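Local structure of tetrapyrrole methylase family protein (Chlorobaculum tepidum, 3HH1) at residues Phe63-Ala68 and Gly97-Ser102; Gln71-Leu76 and Ala101-Ala106. The protein probably methylates the ribose 2'-hydroxyl of a cytidine in 16S rRNA using S-adenosyl-L-methionine, this chain being its N-terminal part. All coordinates share one frame; numbering follows the deposited sequence.

Contact 1. Residues Phe63-Ala68 and Gly97-Ser102. With SO4 (sulfate ion), chain E.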
ATOM      1  N   PHE A  63      10.852  -2.440 -15.810  1.00 30.47           N
ATOM      2  CA  PHE A  63      10.901  -2.671 -17.252  1.00 31.01           C
ATOM      3  C   PHE A  63      10.080  -3.893 -17.653  1.00 31.78           C
ATOM      4  O   PHE A  63       9.508  -3.933 -18.746  1.00 32.26           O
ATOM      5  CB  PHE A  63      12.364  -2.780 -17.724  1.00 31.23           C
ATOM      6  CG  PHE A  63      12.552  -3.484 -19.055  1.00 31.20           C
ATOM      7  CD1 PHE A  63      12.337  -2.819 -20.265  1.00 30.57           C
ATOM      8  CD2 PHE A  63      12.992  -4.806 -19.088  1.00 31.33           C
ATOM      9  CE1 PHE A  63      12.536  -3.483 -21.490  1.00 31.86           C
ATOM     10  CE2 PHE A  63      13.187  -5.472 -20.304  1.00 31.96           C
ATOM     11  CZ  PHE A  63      12.961  -4.809 -21.510  1.00 31.88           C
ATOM     12  N   ASN A  64      10.010  -4.877 -16.765  1.00 31.99           N
ATOM     13  CA  ASN A  64       9.294  -6.114 -17.037  1.00 32.59           C
ATOM     14  C   ASN A  64       8.035  -6.235 -16.184  1.00 32.29           C
ATOM     15  O   ASN A  64       7.579  -7.329 -15.863  1.00 32.52           O
ATOM     16  CB  ASN A  64      10.234  -7.307 -16.836  1.00 32.97           C
ATOM     17  CG  ASN A  64      11.084  -7.576 -18.063  1.00 33.75           C
ATOM     18  OD1 ASN A  64      10.553  -7.888 -19.139  1.00 37.84           O
ATOM     19  ND2 ASN A  64      12.408  -7.486 -17.911  1.00 34.73           N
ATOM     20  N   GLU A  65       7.475  -5.081 -15.838  1.00 31.93           N
ATOM     21  CA  GLU A  65       6.265  -5.011 -15.038  1.00 31.31           C
ATOM     22  C   GLU A  65       5.223  -5.944 -15.603  1.00 30.05           C
ATOM     23  O   GLU A  65       4.613  -6.722 -14.853  1.00 29.43           O
ATOM     24  CB  GLU A  65       5.728  -3.571 -15.016  1.00 31.72           C
ATOM     25  CG  GLU A  65       4.221  -3.465 -14.756  1.00 34.39           C
ATOM     26  CD  GLU A  65       3.726  -2.033 -14.680  1.00 38.71           C
ATOM     27  OE1 GLU A  65       4.547  -1.103 -14.484  1.00 40.57           O
ATOM     28  OE2 GLU A  65       2.495  -1.843 -14.821  1.00 41.64           O
ATOM     29  N   GLU A  66       5.018  -5.865 -16.921  1.00 28.58           N
ATOM     30  CA  GLU A  66       3.952  -6.611 -17.587  1.00 28.28           C
ATOM     31  C   GLU A  66       4.051  -8.106 -17.355  1.00 26.05           C
ATOM     32  O   GLU A  66       3.033  -8.782 -17.198  1.00 25.96           O
ATOM     33  CB  GLU A  66       3.973  -6.412 -19.104  1.00 29.06           C
ATOM     34  CG  GLU A  66       3.176  -5.239 -19.615  1.00 32.67           C
ATOM     35  CD  GLU A  66       3.199  -5.156 -21.149  1.00 37.53           C
ATOM     36  OE1 GLU A  66       4.273  -5.423 -21.762  1.00 39.33           O
ATOM     37  OE2 GLU A  66       2.139  -4.821 -21.739  1.00 39.98           O
ATOM     38  N   ARG A  67       5.273  -8.622 -17.436  1.00 23.31           N
ATOM     39  CA  ARG A  67       5.490 -10.052 -17.329  1.00 22.50           C
ATOM     40  C   ARG A  67       5.112 -10.551 -15.926  1.00 21.01           C
ATOM     41  O   ARG A  67       4.475 -11.592 -15.797  1.00 20.45           O
ATOM     42  CB  ARG A  67       6.953 -10.367 -17.645  1.00 22.26           C
ATOM     43  CG  ARG A  67       7.317 -11.813 -17.482  1.00 25.32           C
ATOM     44  CD  ARG A  67       8.741 -12.145 -17.934  1.00 28.74           C
ATOM     45  NE  ARG A  67       8.811 -13.588 -18.166  1.00 31.95           N
ATOM     46  CZ  ARG A  67       9.137 -14.503 -17.261  1.00 33.65           C
ATOM     47  NH1 ARG A  67       9.105 -15.784 -17.597  1.00 35.98           N
ATOM     48  NH2 ARG A  67       9.502 -14.168 -16.033  1.00 36.77           N
ATOM     49  N   ALA A  68       5.492  -9.809 -14.874  1.00 20.38           N
ATOM     50  CA  ALA A  68       5.163 -10.200 -13.495  1.00 20.83           C
ATOM     51  C   ALA A  68       3.673 -10.091 -13.265  1.00 20.34           C
ATOM     52  O   ALA A  68       3.076 -11.006 -12.725  1.00 19.55           O
ATOM     53  CB  ALA A  68       5.952  -9.358 -12.443  1.00 20.90           C
ATOM     54  N   GLY A  97       5.493  -2.955  -6.180  1.00 24.61           N
ATOM     55  CA  GLY A  97       4.780  -4.217  -6.427  1.00 23.93           C
ATOM     56  C   GLY A  97       3.266  -4.116  -6.271  1.00 22.54           C
ATOM     57  O   GLY A  97       2.504  -5.002  -6.719  1.00 22.13           O
ATOM     58  N   TYR A  98       2.782  -3.020  -5.684  1.00 20.62           N
ATOM     59  CA  TYR A  98       1.340  -2.834  -5.569  1.00 18.23           C
ATOM     60  C   TYR A  98       0.639  -2.821  -6.937  1.00 17.50           C
ATOM     61  O   TYR A  98      -0.549  -3.080  -7.023  1.00 17.43           O
ATOM     62  CB  TYR A  98       0.988  -1.556  -4.782  1.00 17.93           C
ATOM     63  CG  TYR A  98      -0.424  -1.625  -4.281  1.00 16.36           C
ATOM     64  CD1 TYR A  98      -0.706  -2.211  -3.065  1.00 19.89           C
ATOM     65  CD2 TYR A  98      -1.488  -1.160  -5.065  1.00 17.84           C
ATOM     66  CE1 TYR A  98      -2.005  -2.309  -2.630  1.00 19.23           C
ATOM     67  CE2 TYR A  98      -2.786  -1.259  -4.624  1.00 18.75           C
ATOM     68  CZ  TYR A  98      -3.024  -1.822  -3.399  1.00 20.56           C
ATOM     69  OH  TYR A  98      -4.319  -1.932  -2.935  1.00 24.14           O
ATOM     70  N   THR A  99       1.366  -2.546  -8.011  1.00 18.39           N
ATOM     71  CA  THR A  99       0.782  -2.621  -9.343  1.00 19.99           C
ATOM     72  C   THR A  99       0.117  -3.966  -9.582  1.00 18.68           C
ATOM     73  O   THR A  99      -0.898  -4.051 -10.267  1.00 18.96           O
ATOM     74  CB  THR A  99       1.780  -2.390 -10.396  1.00 21.05           C
ATOM     75  OG1 THR A  99       2.544  -1.212 -10.043  1.00 28.04           O
ATOM     76  CG2 THR A  99       1.039  -2.137 -11.742  1.00 24.25           C
HETATM   77  N   MSE A 100       0.677  -5.018  -8.986  1.00 16.97           N
HETATM   78  CA  MSE A 100       0.102  -6.344  -9.126  1.00 16.96           C
HETATM   79  C   MSE A 100      -1.221  -6.493  -8.406  1.00 16.69           C
HETATM   80  O   MSE A 100      -2.124  -7.162  -8.919  1.00 15.75           O
HETATM   81  CB  MSE A 100       1.125  -7.415  -8.708  1.00 17.27           C
HETATM   82  CG  MSE A 100       2.277  -7.570  -9.647  1.00 19.20           C
HETATM   83 SE   MSE A 100       3.699  -8.765  -8.936  0.80 22.40          SE
HETATM   84  CE  MSE A 100       4.314  -7.678  -7.471  1.00 22.29           C
ATOM     85  N   ALA A 101      -1.367  -5.888  -7.224  1.00 16.05           N
ATOM     86  CA  ALA A 101      -2.639  -5.848  -6.507  1.00 15.89           C
ATOM     87  C   ALA A 101      -3.680  -5.001  -7.218  1.00 16.45           C
ATOM     88  O   ALA A 101      -4.850  -5.365  -7.302  1.00 17.95           O
ATOM     89  CB  ALA A 101      -2.438  -5.353  -5.064  1.00 17.22           C
ATOM     90  N   SER A 102      -3.292  -3.848  -7.741  1.00 16.82           N
ATOM     91  CA  SER A 102      -4.223  -3.046  -8.526  1.00 16.74           C
ATOM     92  C   SER A 102      -4.675  -3.786  -9.802  1.00 16.08           C
ATOM     93  O   SER A 102      -5.854  -3.726 -10.166  1.00 17.60           O
ATOM     94  CB  SER A 102      -3.590  -1.704  -8.841  1.00 17.82           C
ATOM     95  OG  SER A 102      -4.442  -0.921  -9.659  1.00 19.98           O
TER
HETATM   96  S   SO4 E   1       6.617 -14.806 -20.807  1.00103.42           S
HETATM   97  O1  SO4 E   1       5.394 -14.312 -20.160  1.00102.15           O
HETATM   98  O2  SO4 E   1       6.364 -14.981 -22.238  1.00103.14           O
HETATM   99  O3  SO4 E   1       7.711 -13.851 -20.634  1.00103.43           O
HETATM  100  O4  SO4 E   1       7.043 -16.080 -20.226  1.00103.06           O
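E65 and T99 meet through a carboxylate oxygen and a methyl group: OE2 of E65 lies 3.4 Å from CG2 of T99, and the two side chains cross at about a right angle. This is a van der Waals touch. The glutamate reaches it because CG stands anti to the backbone N (chi1 155°) and the chain beyond stays extended, which carries the carboxylate across to the other helix. The polar end of T99 is occupied on its own account, since OG1 is hydrogen-bonded to the carbonyl oxygen of P96 and to Y98 OH of the second subunit. The other carboxylate oxygen of E65, OE1, has a weak hydrogen bond from Y60.

The apolar part of the contact lies one turn further on, where CB of A68 points at the facing helix and is 4.2 Å from SE of M100, a selenomethionine. Y60 touches A68, T99 and M100 alike, and so fills in beside both pairs.

The side chain of R67 leaves the helix clear of 97-102 and is hydrogen-bonded to a sulfate ion, probably taken up from the crystallisation liquor. O3 of the sulfate lies in the guanidinium plane, at its edge, 2.7 Å from NE of R67, with an N-H...O angle of 153°. A weak second bond runs from NH1 of R67 to O4 of the sulfate at 3.4 Å, and R70 binds the same anion.

Together these contacts join the first turns of two helices packed on the parallel sheet of the α/β N-terminal domain of the tetrapyrrole methylase family, with the helix of T99 lying at the dimer interface, where Y98 meets Y98 of the second subunit.

Contact 2. Residues Gln71-Leu76 and Ala101-Ala106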
ATOM      1  N   GLN A  71       1.917 -12.986 -15.092  1.00 18.54           N
ATOM      2  CA  GLN A  71       2.098 -14.247 -14.381  1.00 19.55           C
ATOM      3  C   GLN A  71       1.173 -14.371 -13.172  1.00 19.98           C
ATOM      4  O   GLN A  71       0.592 -15.448 -12.940  1.00 18.07           O
ATOM      5  CB  GLN A  71       3.532 -14.414 -13.903  1.00 18.93           C
ATOM      6  CG  GLN A  71       4.509 -14.685 -15.025  1.00 20.77           C
ATOM      7  CD  GLN A  71       5.887 -14.808 -14.470  1.00 24.29           C
ATOM      8  OE1 GLN A  71       6.454 -15.873 -14.467  1.00 31.57           O
ATOM      9  NE2 GLN A  71       6.386 -13.753 -13.897  1.00 25.19           N
ATOM     10  N   VAL A  72       1.042 -13.284 -12.420  1.00 18.43           N
ATOM     11  CA  VAL A  72       0.203 -13.284 -11.218  1.00 18.37           C
ATOM     12  C   VAL A  72      -1.261 -13.406 -11.605  1.00 18.51           C
ATOM     13  O   VAL A  72      -1.984 -14.234 -11.027  1.00 19.31           O
ATOM     14  CB  VAL A  72       0.443 -12.022 -10.361  1.00 19.57           C
ATOM     15  CG1 VAL A  72      -0.679 -11.796  -9.295  1.00 19.44           C
ATOM     16  CG2 VAL A  72       1.854 -12.053  -9.749  1.00 17.79           C
ATOM     17  N   ILE A  73      -1.701 -12.624 -12.589  1.00 16.06           N
ATOM     18  CA  ILE A  73      -3.100 -12.686 -13.014  1.00 16.98           C
ATOM     19  C   ILE A  73      -3.446 -14.051 -13.571  1.00 16.69           C
ATOM     20  O   ILE A  73      -4.510 -14.586 -13.259  1.00 16.55           O
ATOM     21  CB  ILE A  73      -3.479 -11.574 -14.047  1.00 17.04           C
ATOM     22  CG1 ILE A  73      -3.338 -10.161 -13.444  1.00 22.00           C
ATOM     23  CG2 ILE A  73      -4.905 -11.797 -14.646  1.00 15.90           C
ATOM     24  CD1 ILE A  73      -4.294  -9.807 -12.360  1.00 24.82           C
ATOM     25  N   GLU A  74      -2.548 -14.646 -14.358  1.00 15.83           N
ATOM     26  CA  GLU A  74      -2.797 -15.970 -14.892  1.00 16.70           C
ATOM     27  C   GLU A  74      -2.924 -16.976 -13.780  1.00 16.70           C
ATOM     28  O   GLU A  74      -3.829 -17.828 -13.813  1.00 18.34           O
ATOM     29  CB  GLU A  74      -1.739 -16.364 -15.916  1.00 17.49           C
ATOM     30  CG  GLU A  74      -1.921 -15.559 -17.191  1.00 19.94           C
ATOM     31  CD  GLU A  74      -0.903 -15.848 -18.277  1.00 26.66           C
ATOM     32  OE1 GLU A  74       0.004 -16.675 -18.063  1.00 32.18           O
ATOM     33  OE2 GLU A  74      -1.002 -15.214 -19.355  1.00 29.28           O
ATOM     34  N   LEU A  75      -2.045 -16.910 -12.783  1.00 17.26           N
ATOM     35  CA  LEU A  75      -2.117 -17.870 -11.676  1.00 17.65           C
ATOM     36  C   LEU A  75      -3.439 -17.720 -10.883  1.00 16.43           C
ATOM     37  O   LEU A  75      -4.081 -18.701 -10.557  1.00 17.46           O
ATOM     38  CB  LEU A  75      -0.930 -17.703 -10.782  1.00 18.41           C
ATOM     39  CG  LEU A  75      -0.431 -18.842  -9.890  1.00 24.35           C
ATOM     40  CD1 LEU A  75      -0.626 -20.267 -10.456  1.00 28.27           C
ATOM     41  CD2 LEU A  75       1.010 -18.575  -9.589  1.00 27.96           C
ATOM     42  N   LEU A  76      -3.837 -16.492 -10.608  1.00 15.49           N
ATOM     43  CA  LEU A  76      -5.106 -16.216  -9.900  1.00 15.65           C
ATOM     44  C   LEU A  76      -6.321 -16.700 -10.704  1.00 16.16           C
ATOM     45  O   LEU A  76      -7.239 -17.339 -10.166  1.00 17.39           O
ATOM     46  CB  LEU A  76      -5.210 -14.726  -9.628  1.00 15.99           C
ATOM     47  CG  LEU A  76      -4.260 -14.083  -8.610  1.00 16.45           C
ATOM     48  CD1 LEU A  76      -4.408 -12.563  -8.606  1.00 13.43           C
ATOM     49  CD2 LEU A  76      -4.442 -14.692  -7.202  1.00 16.25           C
ATOM     50  N   ALA A 101      -1.367  -5.888  -7.224  1.00 16.05           N
ATOM     51  CA  ALA A 101      -2.639  -5.848  -6.507  1.00 15.89           C
ATOM     52  C   ALA A 101      -3.680  -5.001  -7.218  1.00 16.45           C
ATOM     53  O   ALA A 101      -4.850  -5.365  -7.302  1.00 17.95           O
ATOM     54  CB  ALA A 101      -2.438  -5.353  -5.064  1.00 17.22           C
ATOM     55  N   SER A 102      -3.292  -3.848  -7.741  1.00 16.82           N
ATOM     56  CA  SER A 102      -4.223  -3.046  -8.526  1.00 16.74           C
ATOM     57  C   SER A 102      -4.675  -3.786  -9.802  1.00 16.08           C
ATOM     58  O   SER A 102      -5.854  -3.726 -10.166  1.00 17.60           O
ATOM     59  CB  SER A 102      -3.590  -1.704  -8.841  1.00 17.82           C
ATOM     60  OG  SER A 102      -4.442  -0.921  -9.659  1.00 19.98           O
ATOM     61  N   ALA A 103      -3.770  -4.499 -10.486  1.00 16.15           N
ATOM     62  CA  ALA A 103      -4.168  -5.267 -11.653  1.00 15.32           C
ATOM     63  C   ALA A 103      -5.180  -6.384 -11.270  1.00 15.50           C
ATOM     64  O   ALA A 103      -6.146  -6.637 -11.982  1.00 15.96           O
ATOM     65  CB  ALA A 103      -2.920  -5.846 -12.389  1.00 14.64           C
ATOM     66  N   ALA A 104      -4.939  -7.078 -10.159  1.00 14.77           N
ATOM     67  CA  ALA A 104      -5.854  -8.135  -9.704  1.00 15.25           C
ATOM     68  C   ALA A 104      -7.208  -7.550  -9.464  1.00 16.40           C
ATOM     69  O   ALA A 104      -8.229  -8.113  -9.857  1.00 16.90           O
ATOM     70  CB  ALA A 104      -5.342  -8.801  -8.380  1.00 14.75           C
ATOM     71  N   HIS A 105      -7.241  -6.407  -8.795  1.00 16.46           N
ATOM     72  CA  HIS A 105      -8.529  -5.725  -8.580  1.00 17.30           C
ATOM     73  C   HIS A 105      -9.233  -5.354  -9.910  1.00 17.54           C
ATOM     74  O   HIS A 105     -10.467  -5.557 -10.071  1.00 15.35           O
ATOM     75  CB  HIS A 105      -8.340  -4.475  -7.749  1.00 18.36           C
ATOM     76  CG  HIS A 105      -9.643  -3.826  -7.363  1.00 22.26           C
ATOM     77  ND1 HIS A 105     -10.045  -2.605  -7.870  1.00 27.88           N
ATOM     78  CD2 HIS A 105     -10.642  -4.240  -6.546  1.00 25.29           C
ATOM     79  CE1 HIS A 105     -11.234  -2.293  -7.378  1.00 24.80           C
ATOM     80  NE2 HIS A 105     -11.617  -3.262  -6.563  1.00 26.77           N
ATOM     81  N   ALA A 106      -8.455  -4.837 -10.851  1.00 17.62           N
ATOM     82  CA  ALA A 106      -8.988  -4.494 -12.188  1.00 18.31           C
ATOM     83  C   ALA A 106      -9.585  -5.729 -12.898  1.00 18.13           C
ATOM     84  O   ALA A 106     -10.528  -5.610 -13.671  1.00 18.59           O
ATOM     85  CB  ALA A 106      -7.901  -3.846 -13.046  1.00 17.91           C
TER
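The flat group at the centre of this contact is the peptide between A103 and A104, with CD1 of I73 resting over one face. From there CD1 of I73 is 3.6 Å from N of A104 and 3.7 Å from O of A103, and it comes within 3.5 Å of CA of A104. No aromatic ring takes part.

The same methyl also touches both alanine methyls, lying 4.2 Å from CB of A103 and equally far from CB of A104. Its placement follows from CG1 standing anti to the carbonyl carbon (chi1 -63°), which directs the longer branch at the opposing helix. One turn along, L76 touches A104 with a single branch, CD1 of L76 to CB of A104 at 3.9 Å. A104 is therefore approached by both residues, and the contact is made by van der Waals packing, with no polar bond between the segments. Because the facing residues carry only methyl groups, the isoleucine reaches the backbone itself; the axes of segments 71-76 and 101-106 come within 9.9 Å and run at 44° to each other.

L109, in the loop after helix 98-106, packs on both I73 and L76. Beneath the pair, L8 of strand 8-13 touches V72, L76, A101 and A104, while V72 also reaches V58 and A36, so that both helices cover the same face of the parallel sheet.

In the fold
From the N terminus the chain passes through three strands of the parallel sheet before entering helix 65-77, which supplies the first half of both contacts. Strand 82-87 then runs through the sheet, and helix 98-106 supplies the second halves, which share A101 and S102. Contact 1 spans 28 intervening residues and contact 2 spans 24; neither loop encloses the other, since their ends follow in the same order, so the two cross. Contact 1 joins the starts of the helices and contact 2 their later turns. M100 SE, 3.9 Å from V72 CG2, bridges them, making one continuous helix-helix seam across a helix-strand-helix unit, beside the second subunit.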